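Local coordinates for class D beta-lactamase (Fusobacterium nucleatum subsp. polymorphum, PDB 4IED), which probably hydrolyses beta-lactam antibiotics, opening the lactam ring with water to give substituted beta-amino acids, at residues D35-K40 with T217-Y222; G29-Y34 with E241-Y246; E156-L161 with S223-L228; N128-G133 with L169-E174. All coordinates share one frame; numbering follows the deposited sequence. Where two conformers were deposited one is given.

Contact 1 of 4, residues D35-K40 with T217-Y222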
# COMPACT_ATOMS: atom_id res chain seq x y z
N ASP A 35 -2.13 -11.31 -12.57
CA ASP A 35 -3.43 -11.91 -12.90
C ASP A 35 -3.48 -13.31 -12.34
O ASP A 35 -2.77 -14.18 -12.84
CB ASP A 35 -3.51 -11.87 -14.44
CG ASP A 35 -4.75 -12.55 -15.04
OD1 ASP A 35 -5.32 -13.51 -14.39
OD2 ASP A 35 -5.06 -12.26 -16.22
N LEU A 36 -4.27 -13.47 -11.30
CA LEU A 36 -4.31 -14.75 -10.54
C LEU A 36 -4.80 -15.89 -11.45
O LEU A 36 -4.22 -16.99 -11.49
CB LEU A 36 -5.22 -14.64 -9.32
CG LEU A 36 -5.41 -15.95 -8.56
CD1 LEU A 36 -4.14 -16.50 -7.97
CD2 LEU A 36 -6.43 -15.69 -7.49
N LYS A 37 -5.92 -15.69 -12.14
CA LYS A 37 -6.56 -16.77 -12.91
C LYS A 37 -5.60 -17.38 -13.96
O LYS A 37 -5.52 -18.58 -14.23
CB LYS A 37 -7.85 -16.26 -13.53
CG LYS A 37 -8.70 -17.25 -14.21
CD LYS A 37 -9.92 -16.57 -14.86
CE LYS A 37 -10.71 -17.50 -15.63
NZ LYS A 37 -11.86 -16.87 -16.32
N ASN A 38 -4.83 -16.49 -14.58
CA ASN A 38 -3.81 -16.83 -15.57
C ASN A 38 -2.38 -16.96 -15.08
O ASN A 38 -1.51 -17.33 -15.90
CB ASN A 38 -3.82 -15.84 -16.74
CG ASN A 38 -5.12 -15.90 -17.49
OD1 ASN A 38 -5.49 -16.95 -18.10
ND2 ASN A 38 -5.84 -14.77 -17.46
N ASP A 39 -2.19 -16.77 -13.80
CA ASP A 39 -0.91 -16.88 -13.14
C ASP A 39 0.17 -16.18 -13.89
O ASP A 39 1.25 -16.79 -14.27
CB ASP A 39 -0.54 -18.36 -12.88
CG ASP A 39 0.75 -18.50 -12.03
OD1 ASP A 39 1.13 -17.57 -11.27
OD2 ASP A 39 1.43 -19.59 -12.25
N LYS A 40 -0.02 -14.91 -14.17
CA LYS A 40 0.97 -14.24 -15.00
C LYS A 40 1.04 -12.77 -14.61
O LYS A 40 0.13 -12.19 -14.01
CB LYS A 40 0.62 -14.35 -16.44
CG LYS A 40 -0.66 -13.58 -16.73
CD LYS A 40 -1.06 -13.66 -18.20
CE LYS A 40 -0.10 -14.55 -19.00
NZ LYS A 40 -0.08 -14.44 -20.51
N THR A 217 -12.82 -9.46 -9.21
CA THR A 217 -13.97 -9.58 -10.10
C THR A 217 -14.68 -10.90 -9.81
O THR A 217 -14.34 -11.53 -8.83
CB THR A 217 -13.52 -9.49 -11.53
OG1 THR A 217 -12.71 -10.65 -11.83
CG2 THR A 217 -12.69 -8.23 -11.81
N SER A 218 -15.71 -11.22 -10.60
CA SER A 218 -16.48 -12.41 -10.31
C SER A 218 -15.63 -13.67 -10.38
O SER A 218 -15.99 -14.69 -9.76
CB SER A 218 -17.68 -12.52 -11.30
OG SER A 218 -17.19 -12.72 -12.61
N ASP A 219 -14.54 -13.66 -11.14
CA ASP A 219 -13.73 -14.85 -11.27
C ASP A 219 -12.23 -14.64 -11.35
O ASP A 219 -11.50 -15.57 -11.66
CB ASP A 219 -14.13 -15.78 -12.39
CG ASP A 219 -13.85 -15.17 -13.76
OD1 ASP A 219 -13.47 -13.95 -13.79
OD2 ASP A 219 -13.99 -15.84 -14.76
N ASN A 220 -11.74 -13.48 -10.95
CA ASN A 220 -10.33 -13.22 -10.92
C ASN A 220 -9.97 -12.17 -9.87
O ASN A 220 -10.82 -11.54 -9.24
CB ASN A 220 -9.90 -12.73 -12.32
CG ASN A 220 -8.46 -13.01 -12.65
OD1 ASN A 220 -7.68 -13.41 -11.79
ND2 ASN A 220 -8.09 -12.86 -13.97
N ILE A 221 -8.67 -12.10 -9.60
CA ILE A 221 -8.07 -11.07 -8.70
C ILE A 221 -6.82 -10.57 -9.38
O ILE A 221 -5.95 -11.34 -9.74
CB ILE A 221 -7.65 -11.59 -7.31
CG1 ILE A 221 -8.83 -12.27 -6.65
CG2 ILE A 221 -7.11 -10.47 -6.48
CD1 ILE A 221 -8.54 -12.96 -5.34
N TYR A 222 -6.76 -9.23 -9.57
CA TYR A 222 -5.61 -8.54 -10.17
C TYR A 222 -4.93 -7.76 -9.11
O TYR A 222 -5.48 -6.77 -8.63
CB TYR A 222 -6.07 -7.62 -11.32
CG TYR A 222 -6.90 -8.29 -12.37
CD1 TYR A 222 -8.28 -8.41 -12.18
CD2 TYR A 222 -6.35 -8.74 -13.58
CE1 TYR A 222 -9.11 -8.99 -13.10
CE2 TYR A 222 -7.21 -9.42 -14.47
CZ TYR A 222 -8.56 -9.52 -14.22
OH TYR A 222 -9.44 -10.20 -15.15
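The amide of N220 is gripped at both ends: its ND2 donates to OD1 of D35, while its own OD1 accepts two backbone N-H groups. The bond from N220 ND2 to D35 OD1 is 2.9 Å long and nearly straight (167° at the hydrogen). It leaves in the amide plane and arrives from above the carboxylate plane. From the opposite face of that carboxylate, the backbone N of N38 reaches D35 OD1 at 3.0 Å, forming an Asx motif, and N38 ND2 holds D35 OD2 on its syn side. N220 OD1 repeats the pattern, with K37 N at 2.9 Å from OD1 on one face of the amide and I221 N on the other. A CG anti to the backbone N (chi1 -154°) starts the N220 side chain across to the turn.

Next to this knot, L36 N bonds I221 O at 3.1 Å, just past the antiparallel, non-hydrogen-bonded pair D35-Y222. K37 runs out fully extended, and its NZ makes a salt bridge of 2.8 Å with D219 OD2. L36 and I221 lie side by side, CD2 to CD1 at 4.1 Å, near N162 and S165 of helix 154-165.

The turn joins strands 29-35 and 40-44, with D39 and K40 forming a G1 bulge against D35. D35 and N38 are magnesium ligands in a crystal structure of this enzyme, though no ion is bound to them here. Three N-H donors on one carboxylate would be expected to keep D35 ionised and its orientation fixed.

Contact 2 of 4, residues G29-Y34 with E241-Y246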
# COMPACT_ATOMS: atom_id res chain seq x y z
N GLY A 29 8.88 5.37 -13.93
CA GLY A 29 8.39 4.50 -12.87
C GLY A 29 8.28 3.07 -13.34
O GLY A 29 8.88 2.66 -14.30
N THR A 30 7.50 2.29 -12.56
CA THR A 30 7.28 0.93 -12.86
C THR A 30 5.82 0.58 -12.50
O THR A 30 5.19 1.24 -11.65
CB THR A 30 8.22 0.03 -11.99
OG1 THR A 30 8.07 -1.36 -12.39
CG2 THR A 30 7.97 0.15 -10.45
N PHE A 31 5.32 -0.50 -13.12
CA PHE A 31 3.96 -0.95 -12.84
C PHE A 31 3.91 -2.46 -13.04
O PHE A 31 4.41 -2.98 -14.02
CB PHE A 31 3.06 -0.22 -13.83
CG PHE A 31 1.52 -0.37 -13.66
CD1 PHE A 31 0.93 -0.89 -12.56
CD2 PHE A 31 0.69 -0.01 -14.75
CE1 PHE A 31 -0.45 -0.98 -12.49
CE2 PHE A 31 -0.71 -0.16 -14.70
CZ PHE A 31 -1.20 -0.65 -13.57
N VAL A 32 3.40 -3.18 -12.04
CA VAL A 32 3.21 -4.62 -12.10
C VAL A 32 1.79 -4.93 -11.78
O VAL A 32 1.26 -4.45 -10.82
CB VAL A 32 4.12 -5.30 -11.04
CG1 VAL A 32 3.99 -6.80 -11.11
CG2 VAL A 32 5.55 -4.88 -11.28
N VAL A 33 1.22 -5.81 -12.61
CA VAL A 33 -0.08 -6.39 -12.35
C VAL A 33 0.06 -7.91 -12.41
O VAL A 33 0.55 -8.44 -13.39
CB VAL A 33 -1.16 -5.91 -13.31
CG1 VAL A 33 -2.49 -6.70 -13.07
CG2 VAL A 33 -1.33 -4.39 -13.25
N TYR A 34 -0.43 -8.61 -11.37
CA TYR A 34 -0.48 -10.09 -11.31
C TYR A 34 -1.92 -10.49 -11.54
O TYR A 34 -2.82 -10.04 -10.79
CB TYR A 34 0.03 -10.66 -10.02
CG TYR A 34 -0.09 -12.19 -9.90
CD1 TYR A 34 0.67 -13.01 -10.71
CD2 TYR A 34 -1.01 -12.79 -9.03
CE1 TYR A 34 0.53 -14.39 -10.65
CE2 TYR A 34 -1.13 -14.14 -8.93
CZ TYR A 34 -0.34 -14.94 -9.69
OH TYR A 34 -0.45 -16.31 -9.67
N GLU A 241 -4.53 7.41 -11.66
CA GLU A 241 -4.97 7.59 -13.04
C GLU A 241 -4.39 6.49 -13.91
O GLU A 241 -5.10 5.88 -14.72
CB GLU A 241 -4.54 8.96 -13.56
CG GLU A 241 -5.40 10.09 -13.03
CD GLU A 241 -4.91 11.46 -13.46
OE1 GLU A 241 -3.95 11.50 -14.37
OE2 GLU A 241 -5.48 12.50 -12.94
N ILE A 242 -3.09 6.20 -13.80
CA ILE A 242 -2.48 5.23 -14.69
C ILE A 242 -3.03 3.83 -14.42
O ILE A 242 -3.34 3.06 -15.33
CB ILE A 242 -0.91 5.23 -14.56
CG1 ILE A 242 -0.40 6.54 -15.15
CG2 ILE A 242 -0.30 3.97 -15.16
CD1 ILE A 242 1.02 6.86 -14.75
N VAL A 243 -3.14 3.52 -13.12
CA VAL A 243 -3.75 2.23 -12.78
C VAL A 243 -5.16 2.06 -13.32
O VAL A 243 -5.46 1.02 -13.98
CB VAL A 243 -3.69 2.00 -11.26
CG1 VAL A 243 -4.43 0.70 -10.88
CG2 VAL A 243 -2.25 1.92 -10.80
N ARG A 244 -5.99 3.08 -13.16
CA ARG A 244 -7.37 2.97 -13.72
C ARG A 244 -7.35 2.91 -15.20
O ARG A 244 -8.16 2.23 -15.82
CB ARG A 244 -8.20 4.15 -13.17
CG ARG A 244 -8.61 4.04 -11.75
CD ARG A 244 -9.40 5.23 -11.22
NE ARG A 244 -9.96 4.97 -9.91
CZ ARG A 244 -11.15 4.43 -9.73
NH1 ARG A 244 -11.91 4.03 -10.72
NH2 ARG A 244 -11.56 4.23 -8.47
N GLU A 245 -6.43 3.61 -15.89
CA GLU A 245 -6.44 3.60 -17.36
C GLU A 245 -6.11 2.18 -17.83
O GLU A 245 -6.72 1.66 -18.76
CB GLU A 245 -5.45 4.66 -17.91
CG GLU A 245 -6.03 6.08 -17.82
CD GLU A 245 -5.22 7.22 -18.42
OE1 GLU A 245 -4.61 7.01 -19.49
OE2 GLU A 245 -5.33 8.36 -17.81
N TYR A 246 -5.14 1.50 -17.21
CA TYR A 246 -4.83 0.14 -17.60
C TYR A 246 -6.04 -0.76 -17.35
O TYR A 246 -6.40 -1.59 -18.22
CB TYR A 246 -3.62 -0.39 -16.78
CG TYR A 246 -3.38 -1.88 -16.98
CD1 TYR A 246 -2.75 -2.31 -18.10
CD2 TYR A 246 -3.81 -2.81 -16.07
CE1 TYR A 246 -2.54 -3.65 -18.41
CE2 TYR A 246 -3.65 -4.19 -16.36
CZ TYR A 246 -3.00 -4.58 -17.50
OH TYR A 246 -2.75 -5.93 -17.80
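F31 drives the edge of its ring toward the face of Y246, in an offset edge-to-face pair with centroids 5.6 Å apart and planes at 82°. The nearest touch is F31 CE2 to Y246 CB, 3.6 Å, with that CB lying at the ring's edge and close to its plane. With CG anti to the backbone N (chi1 -173°), F31 leaves strand 29-35 toward helix 241-246.

The rest of the ring is met by the preceding turn of the helix. V243 brings CG2 to within 3.8 Å of F31 CE1, and F31 CZ comes almost as near the helix backbone, 3.9 Å from V243 CA. On the other flank I242 CG2 stands 4.1 Å from F31 CD2, the two side chains sliding past each other in opposite directions. Two residues further along the strand, V33 adds a smaller touch, its CG2 lying 3.9 Å from CE2 of the Y246 ring.

All five residues are buried and the contact is wholly apolar. The F31 ring lies between strand and helix, whose axes are 10.7 Å apart and cross at -41°. M18 of helix 16-25 also packs on F31 and V33, and V243 reaches F224 and I226 on the neighbouring strand. Terminal helices laid together over one face of the antiparallel sheet are a hallmark of the serine beta-lactamase and penicillin-binding protein fold.

Contact 3 of 4, residues E156-L161 with S223-L228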
# COMPACT_ATOMS: atom_id res chain seq x y z
N GLU A 156 7.46 -7.24 -4.93
CA GLU A 156 7.28 -7.75 -3.62
C GLU A 156 5.94 -7.33 -3.11
O GLU A 156 5.27 -8.15 -2.43
CB GLU A 156 8.46 -7.21 -2.73
CG GLU A 156 9.73 -8.01 -2.89
CD GLU A 156 10.91 -7.41 -2.23
OE1 GLU A 156 11.00 -6.24 -1.86
OE2 GLU A 156 11.91 -8.23 -2.13
N GLN A 157 5.52 -6.09 -3.31
CA GLN A 157 4.20 -5.62 -2.86
C GLN A 157 3.12 -6.50 -3.53
O GLN A 157 2.17 -6.95 -2.84
CB GLN A 157 3.96 -4.19 -3.23
CG GLN A 157 4.87 -3.18 -2.53
CD GLN A 157 4.20 -2.29 -1.54
OE1 GLN A 157 4.62 -1.04 -1.36
NE2 GLN A 157 3.24 -2.75 -0.87
N VAL A 158 3.19 -6.73 -4.82
CA VAL A 158 2.20 -7.51 -5.56
C VAL A 158 2.10 -8.91 -4.98
O VAL A 158 1.01 -9.45 -4.85
CB VAL A 158 2.54 -7.48 -7.06
CG1 VAL A 158 1.66 -8.53 -7.79
CG2 VAL A 158 2.28 -6.11 -7.62
N LYS A 159 3.25 -9.53 -4.68
CA LYS A 159 3.21 -10.89 -4.11
C LYS A 159 2.45 -10.92 -2.80
O LYS A 159 1.59 -11.78 -2.56
CB LYS A 159 4.62 -11.46 -4.00
CG LYS A 159 5.29 -11.78 -5.34
CD LYS A 159 6.63 -12.49 -5.31
CE LYS A 159 7.26 -12.59 -6.74
NZ LYS A 159 8.73 -13.00 -6.74
N LEU A 160 2.70 -9.93 -1.93
CA LEU A 160 2.03 -9.85 -0.67
C LEU A 160 0.53 -9.61 -0.82
O LEU A 160 -0.32 -10.18 -0.10
CB LEU A 160 2.59 -8.78 0.24
CG LEU A 160 3.86 -9.06 0.97
CD1 LEU A 160 4.44 -7.75 1.51
CD2 LEU A 160 3.67 -10.09 2.03
N LEU A 161 0.17 -8.76 -1.77
CA LEU A 161 -1.23 -8.34 -1.95
C LEU A 161 -2.02 -9.49 -2.57
O LEU A 161 -3.17 -9.68 -2.23
CB LEU A 161 -1.28 -7.09 -2.81
CG LEU A 161 -0.81 -5.88 -2.05
CD1 LEU A 161 -0.47 -4.74 -3.03
CD2 LEU A 161 -1.76 -5.33 -0.96
N SER A 223 -3.73 -8.20 -8.70
CA SER A 223 -3.00 -7.48 -7.66
C SER A 223 -2.01 -6.55 -8.37
O SER A 223 -1.46 -6.88 -9.42
CB SER A 223 -2.22 -8.43 -6.81
OG SER A 223 -3.15 -9.21 -6.03
N PHE A 224 -1.83 -5.36 -7.84
CA PHE A 224 -1.04 -4.35 -8.58
C PHE A 224 -0.25 -3.48 -7.62
O PHE A 224 -0.49 -3.28 -6.45
CB PHE A 224 -1.93 -3.45 -9.42
CG PHE A 224 -2.83 -2.54 -8.60
CD1 PHE A 224 -2.38 -1.27 -8.15
CD2 PHE A 224 -4.14 -2.91 -8.34
CE1 PHE A 224 -3.18 -0.46 -7.41
CE2 PHE A 224 -4.95 -2.07 -7.60
CZ PHE A 224 -4.45 -0.87 -7.12
N ALA A 225 0.85 -2.98 -8.22
CA ALA A 225 1.71 -1.88 -7.68
C ALA A 225 2.32 -1.00 -8.74
O ALA A 225 2.92 -1.54 -9.69
CB ALA A 225 2.83 -2.47 -6.83
N ILE A 226 2.14 0.30 -8.53
CA ILE A 226 2.81 1.31 -9.36
C ILE A 226 3.62 2.15 -8.41
O ILE A 226 3.25 2.45 -7.29
CB ILE A 226 1.80 2.15 -10.16
CG1 ILE A 226 2.51 3.06 -11.22
CG2 ILE A 226 0.91 3.02 -9.29
CD1 ILE A 226 1.50 3.60 -12.19
N ASN A 227 4.81 2.51 -8.89
CA ASN A 227 5.53 3.68 -8.28
C ASN A 227 6.14 4.52 -9.37
O ASN A 227 6.43 4.10 -10.46
CB ASN A 227 6.52 3.24 -7.17
CG ASN A 227 7.72 2.46 -7.68
OD1 ASN A 227 8.52 2.92 -8.45
ND2 ASN A 227 7.91 1.25 -7.12
N LEU A 228 6.21 5.80 -9.06
CA LEU A 228 6.61 6.83 -10.05
C LEU A 228 7.44 7.86 -9.34
O LEU A 228 7.24 8.14 -8.19
CB LEU A 228 5.30 7.61 -10.51
CG LEU A 228 4.10 6.82 -11.05
CD1 LEU A 228 2.79 7.64 -11.15
CD2 LEU A 228 4.63 6.30 -12.41
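Methyl-to-backbone packing dominates here, and V158 supplies most of it. Its CG2 sits over the peptide joining F224 to A225, 3.5 Å from A225 N and 3.6 Å from F224 C. Its CG1 lies further back along the strand, 3.9 Å from S223 O. The rotamer explains the pair: with CG1 anti to the backbone N (chi1 169°) and CG2 anti to the carbonyl carbon, each methyl takes a different part of the strand. L161, one helical turn on, adds its CD1 at 3.7 Å from F224 O.

Apolar touches between side chains are few. V158 CG2 meets A225 CB at 3.8 Å, and Q157 CB approaches the same A225 CB at 4.1 Å. S223 sets its CB near V158 CG1.

Polar groups contribute by packing. S223 OG rests against the backbone of L161, with L161 C at 3.7 Å, while the amide of Q157 looks elsewhere, its OE1 bonded to OG of S58, two residues before the carboxylated lysine K60.

S223 and A225, both small, point toward the helix, and the axes approach to 7.1 Å, running nearly antiparallel at 155°. F224 points away from the helix, and its side chain touches V243 on the far face, whereas V158 also touches V32 and Y34 of the neighbouring strand. A sheet held between helix 154-165 on one face and the terminal helices on the other is the layered core of the beta-lactamase fold.

Contact 4 of 4, residues N128-G133 with L169-E174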
# COMPACT_ATOMS: atom_id res chain seq x y z
N ASN A 128 9.03 -9.99 9.65
CA ASN A 128 9.75 -11.22 9.35
C ASN A 128 8.75 -12.31 8.95
O ASN A 128 9.02 -13.08 8.00
CB ASN A 128 10.57 -11.67 10.54
CG ASN A 128 11.84 -10.85 10.72
OD1 ASN A 128 12.08 -9.93 9.94
ND2 ASN A 128 12.63 -11.15 11.68
N LYS A 129 7.58 -12.32 9.61
CA LYS A 129 6.49 -13.28 9.29
C LYS A 129 5.96 -13.03 7.87
O LYS A 129 5.64 -13.99 7.12
CB LYS A 129 5.41 -13.19 10.30
CG LYS A 129 5.74 -13.92 11.58
CD LYS A 129 4.86 -13.33 12.66
CE LYS A 129 3.46 -13.76 12.46
NZ LYS A 129 2.74 -13.44 13.73
N LEU A 130 5.85 -11.75 7.47
CA LEU A 130 5.51 -11.34 6.14
C LEU A 130 6.57 -11.45 5.09
O LEU A 130 6.32 -11.28 3.91
CB LEU A 130 5.01 -9.88 6.14
CG LEU A 130 3.69 -9.59 6.84
CD1 LEU A 130 3.55 -8.16 7.26
CD2 LEU A 130 2.47 -10.12 6.09
N ASN A 131 7.84 -11.64 5.54
CA ASN A 131 9.00 -11.50 4.73
C ASN A 131 8.94 -10.17 3.89
O ASN A 131 9.17 -10.17 2.68
CB ASN A 131 9.18 -12.66 3.78
CG ASN A 131 10.55 -12.66 3.15
OD1 ASN A 131 11.58 -12.31 3.79
ND2 ASN A 131 10.60 -13.08 1.90
N TYR A 132 8.60 -9.07 4.57
CA TYR A 132 8.26 -7.77 3.96
C TYR A 132 9.50 -7.02 3.52
O TYR A 132 10.27 -6.46 4.34
CB TYR A 132 7.46 -6.89 4.96
CG TYR A 132 6.91 -5.61 4.35
CD1 TYR A 132 7.69 -4.51 4.22
CD2 TYR A 132 5.56 -5.51 3.94
CE1 TYR A 132 7.16 -3.37 3.62
CE2 TYR A 132 5.06 -4.38 3.37
CZ TYR A 132 5.86 -3.28 3.20
OH TYR A 132 5.34 -2.12 2.70
N GLY A 133 9.73 -6.94 2.20
CA GLY A 133 10.84 -6.19 1.70
C GLY A 133 12.15 -6.57 2.36
O GLY A 133 12.43 -7.75 2.58
N LEU A 169 -2.12 -15.17 3.89
CA LEU A 169 -0.96 -14.82 4.71
C LEU A 169 -1.06 -15.57 6.06
O LEU A 169 -2.14 -15.97 6.46
CB LEU A 169 -0.84 -13.31 4.92
CG LEU A 169 -0.60 -12.49 3.68
CD1 LEU A 169 -0.76 -10.99 3.96
CD2 LEU A 169 0.84 -12.76 3.19
N PRO A 170 0.07 -15.68 6.76
CA PRO A 170 0.05 -16.43 8.04
C PRO A 170 -0.41 -15.65 9.25
O PRO A 170 0.34 -15.42 10.23
CB PRO A 170 1.54 -16.84 8.20
CG PRO A 170 2.30 -15.76 7.57
CD PRO A 170 1.47 -15.31 6.36
N PHE A 171 -1.63 -15.15 9.17
CA PHE A 171 -2.28 -14.19 10.12
C PHE A 171 -3.72 -14.69 10.25
O PHE A 171 -4.26 -15.39 9.36
CB PHE A 171 -2.26 -12.78 9.61
CG PHE A 171 -0.90 -12.16 9.68
CD1 PHE A 171 0.10 -12.42 8.72
CD2 PHE A 171 -0.54 -11.30 10.73
CE1 PHE A 171 1.37 -11.89 8.86
CE2 PHE A 171 0.72 -10.78 10.83
CZ PHE A 171 1.70 -11.10 9.87
N LYS A 172 -4.37 -14.31 11.33
CA LYS A 172 -5.74 -14.74 11.54
C LYS A 172 -6.62 -14.33 10.38
O LYS A 172 -6.56 -13.20 9.86
CB LYS A 172 -6.38 -14.20 12.84
CG LYS A 172 -7.36 -15.19 13.43
CD LYS A 172 -7.87 -14.74 14.82
CE LYS A 172 -6.69 -14.54 15.77
NZ LYS A 172 -6.20 -15.81 16.34
N LEU A 173 -7.54 -15.19 9.95
CA LEU A 173 -8.46 -14.86 8.91
C LEU A 173 -9.27 -13.57 9.17
O LEU A 173 -9.42 -12.76 8.25
CB LEU A 173 -9.42 -16.04 8.71
CG LEU A 173 -9.04 -17.14 7.77
CD1 LEU A 173 -7.77 -17.14 6.94
CD2 LEU A 173 -9.89 -18.44 8.00
N GLU A 174 -9.69 -13.33 10.37
CA GLU A 174 -10.56 -12.19 10.62
C GLU A 174 -9.71 -10.94 10.60
O GLU A 174 -10.25 -9.95 10.36
CB GLU A 174 -11.43 -12.25 11.91
CG GLU A 174 -11.53 -13.57 12.53
CD GLU A 174 -10.44 -13.52 13.57
OE1 GLU A 174 -10.51 -14.27 14.59
OE2 GLU A 174 -9.67 -12.58 13.31
O HOH W 1 0.42 -14.80 13.01
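L130 reaches toward F171 from the last turn of helix 108-130. From CB the chain turns with CG anti to the carbonyl carbon (chi1 -67°), and CG comes 3.8 Å from F171 CE1. At the tip, CD2 closes to 3.5 Å from that same CE1 and also touches L169, at 4.0 Å from its CD1. The leucine side chain crosses both partners at about a right angle. F62 and I66 of helix 62-69 pack on L130 as well, and L65 of that helix on F171, while L160, L163 and L164 of helix 154-165 take up L169.

This is the helical part of the beta-lactamase fold, where the end of one helix meets the lead-in to another. A Schellman motif at N131 ends helix 108-130. P170 centres an inverse gamma turn, and K172 is the N-cap of helix 173-182, its backbone N bonded to OE1 of E69.

K129 packs too: its backbone O lies 3.8 Å from P170 CG, and its side chain, bent at chi3 (71°), carries CE to 4.1 Å from F171 CZ. Beyond CE the packing gives way to a water bridge, in which K129 NZ donates to a water at 2.8 Å and the water donates in turn to P170 O, also at 2.8 Å. That water stands 4.3 Å above one face of the F171 ring, nearer its rim than its centre.

Overall arrangement
Contacts 2 and 3 form the buried centre, working on opposite faces of the same sheet: strands 29-35 and 221-229 are neighbours, joined by backbone bonds such as Y34 N to S223 O. Neither has a hydrogen bond between its segments, but contact 2 packs aromatic rings at a 10.7 Å axis spacing, whereas contact 3 sets methyls on the strand backbone beside small residues at 7.1 Å. Contact 1 continues these two strands to the sheet's partly exposed end, where hydrogen bonds and a salt bridge replace packing; D39 OD1 ties it to Y34 OH of contact 2. Contact 4 lies apart among the helices, part buried, part water-bridged, and meets contact 3 through L160.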